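Local coordinates for protein uncharacterized N-acetyltransferase D2E76_00625 (Mycobacteroides abscessus, PDB 6YCA) that probably transfers the acetyl group of acetyl-coenzyme A, which it binds, to amine substrates as a GCN5-related N-acetyltransferase, yet cannot modify aminoglycosides, at residues A189-T197 with D252-E260; V224-Y233 with A261-L272. All blocks are in the same frame, centred on the assembly; numbering follows the deposited sequence.

Contact 1 (A189-T197 with D252-E260); sequences AIYERAAWT and DDLVAHSDE
His-257 holds its CG opposite the carbonyl carbon and beside its own backbone N (chi1 -50°), which carries the imidazole toward the turn around Arg-193 and Ala-194. Arg-193 answers from that turn with its CG lodged between its backbone N and carbonyl carbon (chi1 53°), and the CG methylene comes over one face of the imidazole as a CH-pi contact, CG of Arg-193 lying 3.9 Å from the centroid of the His-257 ring. Beyond it the chain runs on extended to NE, and one face of the guanidinium passes CD2 of the histidine with the two planes clearly inclined. The guanidinium finds its charged partner in Asp-228, by a salt bridge from NH2.

One hydrogen bond joins the segments: NE2 of His-257 donates to O of Ile-190 at 2.5 Å, shorter than usual, so that nothing about its strength can be read from its length. It is bent at the hydrogen (138°), and NE2 sits above the carbonyl plane. The same ring brushes the turn that follows, with CE1 of His-257 3.4 Å from CA of Ala-194; this turn is tied by Ala-194 N to Tyr-191 O at 2.8 Å.

Val-255, two residues back, sets one methyl against each of two rings. Its CG2 meets the edge of the Tyr-191 ring at CD1, 3.9 Å away, while CG1 approaches the indole rim of Trp-196 at CZ3, also 3.9 Å away. CB of Ala-194 lies over the centre of the tyrosine ring, whose OH is hydrogen-bonded to O of Val-200. Thus helix 184-192 and its exit loop are fitted against the end of strand 248-256, a helix-on-sheet arrangement within the second GNAT-type fold of this Eis protein.

Contact 2 (V224-Y233 with A261-L272); sequences VTHPDGYVRY and AYRALVGHLLDL
The His-226 ring turns one face to helix 259-270, with CA of Ala-261 over its centre, 3.7 Å from the centroid, in a CH-pi contact. CD of Pro-227 lies over the opposite face, toward its rim. The ring is further steadied by Asp-228 N, which donates to ND1 of His-226 at 2.9 Å within the type I turn from His-226 to Gly-229. CB of Ala-264 approaches CD2 of the same ring obliquely.

Leu-265 packs on the hairpin and touches both strands. Its CD2 slides past Val-231, 3.6 Å from CG1 of that valine, while CD1 lies against the backbone of Gly-229 and Tyr-230. One turn on, Leu-269 and Val-231 meet tip to tip. The helix runs 26° from the direction of strand 229-233, with the axes 8.5 Å apart at their closest; it is the helix that, in GNAT folds, connects the fourth and fifth strands, here 248-256 and 277-284, in a beta-alpha-beta crossover.

At the far end, His-268 takes CG1 of Val-224 squarely on one face, 3.9 Å from the ring centroid, and offers its edge to Tyr-233. OH of Tyr-233 and NE2 of His-268 share a nearly straight hydrogen bond of 2.9 Å, the rings meeting rim to rim with planes at 44°. CD2 of Leu-269 covers a face of the Tyr-233 ring toward its rim, and CD1 of Leu-272 lies 3.6 Å from CZ of Tyr-233. The tyrosine hydroxyl is also hydrogen-bonded to Arg-44 of the third subunit.

Contacts 1 and 2, their centres 11 Å apart, involve neighbouring strands 229-235 and 248-256 and share helix 259-270. Adjacent residues face opposite ways: Val-255 serves contact 1, whereas CB of Ala-256 packs 3.6 Å from N of Tyr-262, on the helix of contact 2. Tyr-230, pointing away from that helix, reaches back to contact 1 through a probable hydrogen bond of 2.8 Å from OH to OD2 of Asp-253. Both contacts touch the second subunit, and contact 2 also meets the third. Residues between 42 and 145 form the acetyl-coenzyme A pocket; the cofactor about 8 Å from the Leu-272 side chain is probably that of the third subunit, whose Arg-44 and Val-47 touch contact 2.

Contact 1 (A189-T197 with D252-E260)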
# COMPACT_ATOMS: atom_id res chain seq x y z
N ALA A 189 23.48 -21.13 -29.33
CA ALA A 189 24.89 -21.38 -29.62
C ALA A 189 25.79 -20.64 -28.64
O ALA A 189 26.85 -21.16 -28.25
CB ALA A 189 25.21 -21.01 -31.06
N ILE A 190 25.41 -19.43 -28.23
CA ILE A 190 26.19 -18.72 -27.23
C ILE A 190 26.08 -19.42 -25.89
O ILE A 190 27.07 -19.60 -25.17
CB ILE A 190 25.79 -17.24 -27.14
CG1 ILE A 190 25.93 -16.54 -28.50
CG2 ILE A 190 26.63 -16.52 -26.10
CD1 ILE A 190 25.47 -15.10 -28.47
N TYR A 191 24.86 -19.86 -25.52
CA TYR A 191 24.68 -20.52 -24.24
C TYR A 191 25.43 -21.85 -24.18
O TYR A 191 25.88 -22.25 -23.11
CB TYR A 191 23.19 -20.75 -23.95
CG TYR A 191 22.94 -21.47 -22.63
CD1 TYR A 191 22.87 -20.76 -21.44
CD2 TYR A 191 22.79 -22.85 -22.58
CE1 TYR A 191 22.66 -21.41 -20.23
CE2 TYR A 191 22.58 -23.50 -21.38
CZ TYR A 191 22.52 -22.78 -20.21
OH TYR A 191 22.31 -23.43 -19.01
N GLU A 192 25.58 -22.52 -25.33
CA GLU A 192 26.14 -23.87 -25.34
C GLU A 192 27.49 -23.95 -24.65
O GLU A 192 27.82 -24.98 -24.04
CB GLU A 192 26.23 -24.39 -26.77
CG GLU A 192 26.84 -25.78 -26.90
CD GLU A 192 26.09 -26.82 -26.09
OE1 GLU A 192 24.86 -26.66 -25.89
OE2 GLU A 192 26.73 -27.80 -25.65
N ARG A 193 28.29 -22.89 -24.70
CA ARG A 193 29.59 -22.88 -24.04
C ARG A 193 29.53 -22.49 -22.57
O ARG A 193 30.54 -22.03 -22.02
CB ARG A 193 30.65 -22.14 -24.86
CG ARG A 193 30.31 -20.74 -25.30
CD ARG A 193 31.29 -20.31 -26.38
NE ARG A 193 31.48 -18.87 -26.44
CZ ARG A 193 32.46 -18.21 -25.83
NH1 ARG A 193 33.35 -18.86 -25.09
NH2 ARG A 193 32.54 -16.89 -25.96
N ALA A 194 28.37 -22.64 -21.93
CA ALA A 194 28.23 -22.30 -20.52
C ALA A 194 29.10 -23.23 -19.68
O ALA A 194 29.05 -24.45 -19.83
CB ALA A 194 26.77 -22.46 -20.09
N ALA A 195 29.90 -22.64 -18.80
CA ALA A 195 30.84 -23.40 -17.98
C ALA A 195 30.70 -23.17 -16.49
O ALA A 195 31.45 -23.78 -15.72
CB ALA A 195 32.28 -23.11 -18.41
N TRP A 196 29.76 -22.34 -16.04
CA TRP A 196 29.63 -22.06 -14.62
C TRP A 196 28.99 -23.24 -13.90
O TRP A 196 28.16 -23.96 -14.47
CB TRP A 196 28.82 -20.78 -14.38
CG TRP A 196 27.38 -20.86 -14.75
CD1 TRP A 196 26.36 -21.35 -13.99
CD2 TRP A 196 26.78 -20.38 -15.96
NE1 TRP A 196 25.17 -21.23 -14.66
CE2 TRP A 196 25.40 -20.64 -15.88
CE3 TRP A 196 27.28 -19.77 -17.11
CZ2 TRP A 196 24.51 -20.31 -16.90
CZ3 TRP A 196 26.40 -19.45 -18.13
CH2 TRP A 196 25.03 -19.72 -18.02
N THR A 197 29.39 -23.43 -12.65
CA THR A 197 28.90 -24.56 -11.87
C THR A 197 27.41 -24.41 -11.60
O THR A 197 26.95 -23.34 -11.18
CB THR A 197 29.66 -24.66 -10.55
OG1 THR A 197 31.05 -24.84 -10.82
CG2 THR A 197 29.16 -25.86 -9.75
N ASP A 252 15.87 -11.04 -17.99
CA ASP A 252 15.51 -12.43 -17.76
C ASP A 252 16.65 -13.42 -18.02
O ASP A 252 16.59 -14.55 -17.52
CB ASP A 252 14.27 -12.83 -18.58
CG ASP A 252 14.41 -12.51 -20.04
OD1 ASP A 252 15.41 -11.85 -20.40
OD2 ASP A 252 13.53 -12.91 -20.84
N ASP A 253 17.68 -13.02 -18.76
CA ASP A 253 18.79 -13.93 -19.04
C ASP A 253 20.06 -13.12 -19.22
O ASP A 253 20.10 -12.19 -20.04
CB ASP A 253 18.51 -14.77 -20.30
CG ASP A 253 19.09 -16.17 -20.21
OD1 ASP A 253 19.49 -16.60 -19.10
OD2 ASP A 253 19.15 -16.85 -21.26
N LEU A 254 21.09 -13.44 -18.43
CA LEU A 254 22.41 -12.83 -18.56
C LEU A 254 23.41 -13.98 -18.61
O LEU A 254 23.73 -14.58 -17.58
CB LEU A 254 22.69 -11.90 -17.39
CG LEU A 254 23.70 -10.77 -17.56
CD1 LEU A 254 23.72 -9.91 -16.30
CD2 LEU A 254 25.09 -11.27 -17.89
N VAL A 255 23.92 -14.27 -19.80
CA VAL A 255 24.89 -15.33 -20.00
C VAL A 255 26.22 -14.67 -20.33
O VAL A 255 26.32 -13.92 -21.31
CB VAL A 255 24.46 -16.29 -21.12
CG1 VAL A 255 25.50 -17.36 -21.32
CG2 VAL A 255 23.12 -16.90 -20.79
N ALA A 256 27.24 -14.94 -19.51
CA ALA A 256 28.56 -14.34 -19.70
C ALA A 256 29.61 -15.40 -19.41
O ALA A 256 29.76 -15.84 -18.26
CB ALA A 256 28.75 -13.14 -18.79
N HIS A 257 30.36 -15.79 -20.45
CA HIS A 257 31.38 -16.83 -20.35
C HIS A 257 32.76 -16.28 -20.04
O HIS A 257 33.74 -17.03 -20.08
CB HIS A 257 31.44 -17.64 -21.64
CG HIS A 257 30.10 -18.13 -22.10
ND1 HIS A 257 29.32 -18.98 -21.34
CD2 HIS A 257 29.41 -17.91 -23.25
CE1 HIS A 257 28.20 -19.25 -22.00
NE2 HIS A 257 28.24 -18.61 -23.16
N SER A 258 32.85 -14.99 -19.74
CA SER A 258 34.11 -14.33 -19.50
C SER A 258 33.87 -13.19 -18.52
O SER A 258 32.76 -12.64 -18.47
CB SER A 258 34.64 -13.76 -20.82
OG SER A 258 35.74 -12.90 -20.62
N ASP A 259 34.89 -12.86 -17.73
CA ASP A 259 34.77 -11.72 -16.83
C ASP A 259 34.52 -10.43 -17.60
O ASP A 259 33.72 -9.59 -17.19
CB ASP A 259 36.01 -11.60 -15.94
CG ASP A 259 36.06 -12.68 -14.87
OD1 ASP A 259 35.05 -13.37 -14.66
OD2 ASP A 259 37.13 -12.84 -14.24
N GLU A 260 35.19 -10.28 -18.75
CA GLU A 260 34.99 -9.09 -19.57
C GLU A 260 33.57 -9.03 -20.12
O GLU A 260 32.95 -7.97 -20.15
CB GLU A 260 36.03 -9.03 -20.70
CG GLU A 260 37.46 -8.77 -20.23
CD GLU A 260 38.11 -9.95 -19.51
OE1 GLU A 260 37.62 -11.09 -19.64
OE2 GLU A 260 39.13 -9.73 -18.82

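Contact 2 (V224-Y233 with A261-L272)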
# COMPACT_ATOMS: atom_id res chain seq x y z
N VAL A 224 21.07 -7.82 -26.44
CA VAL A 224 22.36 -7.17 -26.60
C VAL A 224 23.44 -8.22 -26.43
O VAL A 224 23.37 -9.06 -25.51
CB VAL A 224 22.51 -6.02 -25.59
CG1 VAL A 224 23.94 -5.52 -25.54
CG2 VAL A 224 21.56 -4.89 -25.96
N THR A 225 24.42 -8.19 -27.31
CA THR A 225 25.42 -9.25 -27.39
C THR A 225 26.81 -8.70 -27.09
O THR A 225 27.08 -7.50 -27.20
CB THR A 225 25.39 -9.90 -28.79
OG1 THR A 225 26.23 -11.05 -28.79
CG2 THR A 225 25.89 -8.92 -29.83
N HIS A 226 27.68 -9.62 -26.71
CA HIS A 226 29.11 -9.46 -26.53
C HIS A 226 29.78 -10.65 -27.20
O HIS A 226 29.14 -11.69 -27.39
CB HIS A 226 29.46 -9.47 -25.03
CG HIS A 226 30.91 -9.21 -24.74
ND1 HIS A 226 31.85 -10.21 -24.69
CD2 HIS A 226 31.58 -8.06 -24.49
CE1 HIS A 226 33.03 -9.69 -24.43
NE2 HIS A 226 32.90 -8.39 -24.30
N PRO A 227 31.05 -10.51 -27.63
CA PRO A 227 31.74 -11.68 -28.20
C PRO A 227 31.71 -12.92 -27.32
O PRO A 227 31.83 -14.04 -27.84
CB PRO A 227 33.17 -11.16 -28.40
CG PRO A 227 32.98 -9.72 -28.71
CD PRO A 227 31.79 -9.26 -27.89
N ASP A 228 31.51 -12.76 -26.01
CA ASP A 228 31.51 -13.90 -25.09
C ASP A 228 30.27 -13.93 -24.20
O ASP A 228 30.33 -14.43 -23.08
CB ASP A 228 32.79 -13.94 -24.26
CG ASP A 228 34.03 -14.20 -25.09
OD1 ASP A 228 33.98 -15.09 -25.96
OD2 ASP A 228 35.05 -13.51 -24.88
N GLY A 229 29.14 -13.43 -24.69
CA GLY A 229 27.91 -13.50 -23.92
C GLY A 229 26.84 -12.61 -24.50
O GLY A 229 27.04 -11.94 -25.52
N TYR A 230 25.69 -12.60 -23.83
CA TYR A 230 24.56 -11.78 -24.25
C TYR A 230 23.71 -11.41 -23.04
O TYR A 230 23.91 -11.92 -21.93
CB TYR A 230 23.71 -12.47 -25.33
CG TYR A 230 22.94 -13.68 -24.85
CD1 TYR A 230 21.70 -13.54 -24.23
CD2 TYR A 230 23.43 -14.97 -25.03
CE1 TYR A 230 20.98 -14.64 -23.79
CE2 TYR A 230 22.71 -16.08 -24.59
CZ TYR A 230 21.49 -15.91 -23.97
OH TYR A 230 20.77 -16.99 -23.53
N VAL A 231 22.74 -10.53 -23.27
CA VAL A 231 21.80 -10.13 -22.23
C VAL A 231 20.46 -9.79 -22.87
O VAL A 231 20.40 -9.06 -23.86
CB VAL A 231 22.33 -8.97 -21.36
CG1 VAL A 231 22.67 -7.77 -22.22
CG2 VAL A 231 21.32 -8.59 -20.30
N ARG A 232 19.38 -10.33 -22.31
CA ARG A 232 18.01 -10.05 -22.72
C ARG A 232 17.33 -9.21 -21.63
O ARG A 232 17.44 -9.54 -20.45
CB ARG A 232 17.21 -11.34 -22.88
CG ARG A 232 17.38 -12.07 -24.17
CD ARG A 232 16.66 -13.40 -24.06
NE ARG A 232 15.27 -13.23 -23.65
CZ ARG A 232 14.22 -13.50 -24.41
NH1 ARG A 232 14.39 -14.00 -25.62
NH2 ARG A 232 12.99 -13.31 -23.94
N TYR A 233 16.64 -8.15 -22.04
CA TYR A 233 15.91 -7.33 -21.09
C TYR A 233 14.64 -6.77 -21.72
O TYR A 233 14.59 -6.54 -22.93
CB TYR A 233 16.78 -6.21 -20.48
CG TYR A 233 17.45 -5.30 -21.48
CD1 TYR A 233 18.69 -5.63 -22.03
CD2 TYR A 233 16.86 -4.11 -21.87
CE1 TYR A 233 19.31 -4.79 -22.94
CE2 TYR A 233 17.47 -3.27 -22.78
CZ TYR A 233 18.70 -3.61 -23.31
OH TYR A 233 19.30 -2.77 -24.22
N ALA A 261 33.03 -10.18 -20.53
CA ALA A 261 31.65 -10.20 -21.01
C ALA A 261 30.68 -9.81 -19.91
O ALA A 261 29.70 -9.10 -20.16
CB ALA A 261 31.31 -11.59 -21.56
N TYR A 262 30.94 -10.26 -18.67
CA TYR A 262 30.05 -9.92 -17.56
C TYR A 262 30.03 -8.42 -17.31
O TYR A 262 28.96 -7.81 -17.23
CB TYR A 262 30.50 -10.66 -16.29
CG TYR A 262 29.71 -10.30 -15.06
CD1 TYR A 262 28.46 -10.86 -14.82
CD2 TYR A 262 30.21 -9.40 -14.12
CE1 TYR A 262 27.72 -10.53 -13.70
CE2 TYR A 262 29.48 -9.06 -12.99
CZ TYR A 262 28.23 -9.64 -12.78
OH TYR A 262 27.49 -9.31 -11.66
N ARG A 263 31.21 -7.80 -17.20
CA ARG A 263 31.27 -6.37 -16.93
C ARG A 263 30.73 -5.56 -18.10
O ARG A 263 30.01 -4.57 -17.90
CB ARG A 263 32.69 -5.95 -16.56
CG ARG A 263 33.18 -6.51 -15.23
CD ARG A 263 34.54 -5.96 -14.87
NE ARG A 263 35.55 -6.40 -15.84
CZ ARG A 263 36.35 -7.44 -15.65
NH1 ARG A 263 36.28 -8.15 -14.53
NH2 ARG A 263 37.23 -7.78 -16.58
N ALA A 264 31.06 -5.96 -19.34
CA ALA A 264 30.56 -5.22 -20.49
C ALA A 264 29.05 -5.29 -20.58
O ALA A 264 28.39 -4.27 -20.82
CB ALA A 264 31.20 -5.76 -21.77
N LEU A 265 28.47 -6.47 -20.36
CA LEU A 265 27.02 -6.61 -20.43
C LEU A 265 26.32 -5.86 -19.30
O LEU A 265 25.32 -5.18 -19.54
CB LEU A 265 26.62 -8.09 -20.43
CG LEU A 265 26.96 -8.82 -21.73
CD1 LEU A 265 26.71 -10.30 -21.58
CD2 LEU A 265 26.14 -8.23 -22.86
N VAL A 266 26.83 -5.99 -18.07
CA VAL A 266 26.26 -5.24 -16.96
C VAL A 266 26.45 -3.74 -17.17
O VAL A 266 25.54 -2.94 -16.92
CB VAL A 266 26.87 -5.71 -15.63
CG1 VAL A 266 26.50 -4.76 -14.50
CG2 VAL A 266 26.41 -7.12 -15.32
N GLY A 267 27.64 -3.35 -17.64
CA GLY A 267 27.89 -1.94 -17.93
C GLY A 267 26.96 -1.37 -18.98
O GLY A 267 26.57 -0.20 -18.89
N HIS A 268 26.57 -2.18 -19.97
CA HIS A 268 25.60 -1.72 -20.95
C HIS A 268 24.30 -1.32 -20.28
O HIS A 268 23.71 -0.29 -20.62
CB HIS A 268 25.33 -2.82 -21.98
CG HIS A 268 24.12 -2.56 -22.82
ND1 HIS A 268 24.14 -1.78 -23.95
CD2 HIS A 268 22.83 -2.96 -22.67
CE1 HIS A 268 22.93 -1.72 -24.47
NE2 HIS A 268 22.11 -2.42 -23.71
N LEU A 269 23.84 -2.13 -19.33
CA LEU A 269 22.60 -1.83 -18.60
C LEU A 269 22.76 -0.58 -17.75
O LEU A 269 21.85 0.26 -17.71
CB LEU A 269 22.22 -3.03 -17.74
CG LEU A 269 21.89 -4.32 -18.51
CD1 LEU A 269 21.72 -5.49 -17.56
CD2 LEU A 269 20.62 -4.12 -19.33
N LEU A 270 23.90 -0.43 -17.08
CA LEU A 270 24.08 0.74 -16.22
C LEU A 270 24.14 2.03 -17.01
O LEU A 270 23.84 3.09 -16.45
CB LEU A 270 25.36 0.58 -15.39
CG LEU A 270 25.48 -0.66 -14.52
CD1 LEU A 270 26.82 -0.68 -13.81
CD2 LEU A 270 24.34 -0.73 -13.52
N ASP A 271 24.44 1.97 -18.30
CA ASP A 271 24.60 3.15 -19.14
C ASP A 271 23.40 3.38 -20.05
O ASP A 271 23.45 4.26 -20.91
CB ASP A 271 25.87 3.00 -19.98
CG ASP A 271 26.44 4.34 -20.42
OD1 ASP A 271 26.09 5.37 -19.82
OD2 ASP A 271 27.24 4.35 -21.37
N LEU A 272 22.33 2.61 -19.88
CA LEU A 272 21.15 2.72 -20.72
C LEU A 272 20.32 3.94 -20.32
O LEU A 272 19.84 4.02 -19.18
CB LEU A 272 20.30 1.46 -20.60
CG LEU A 272 20.09 0.68 -21.88
CD1 LEU A 272 20.05 -0.81 -21.59
CD2 LEU A 272 18.83 1.14 -22.56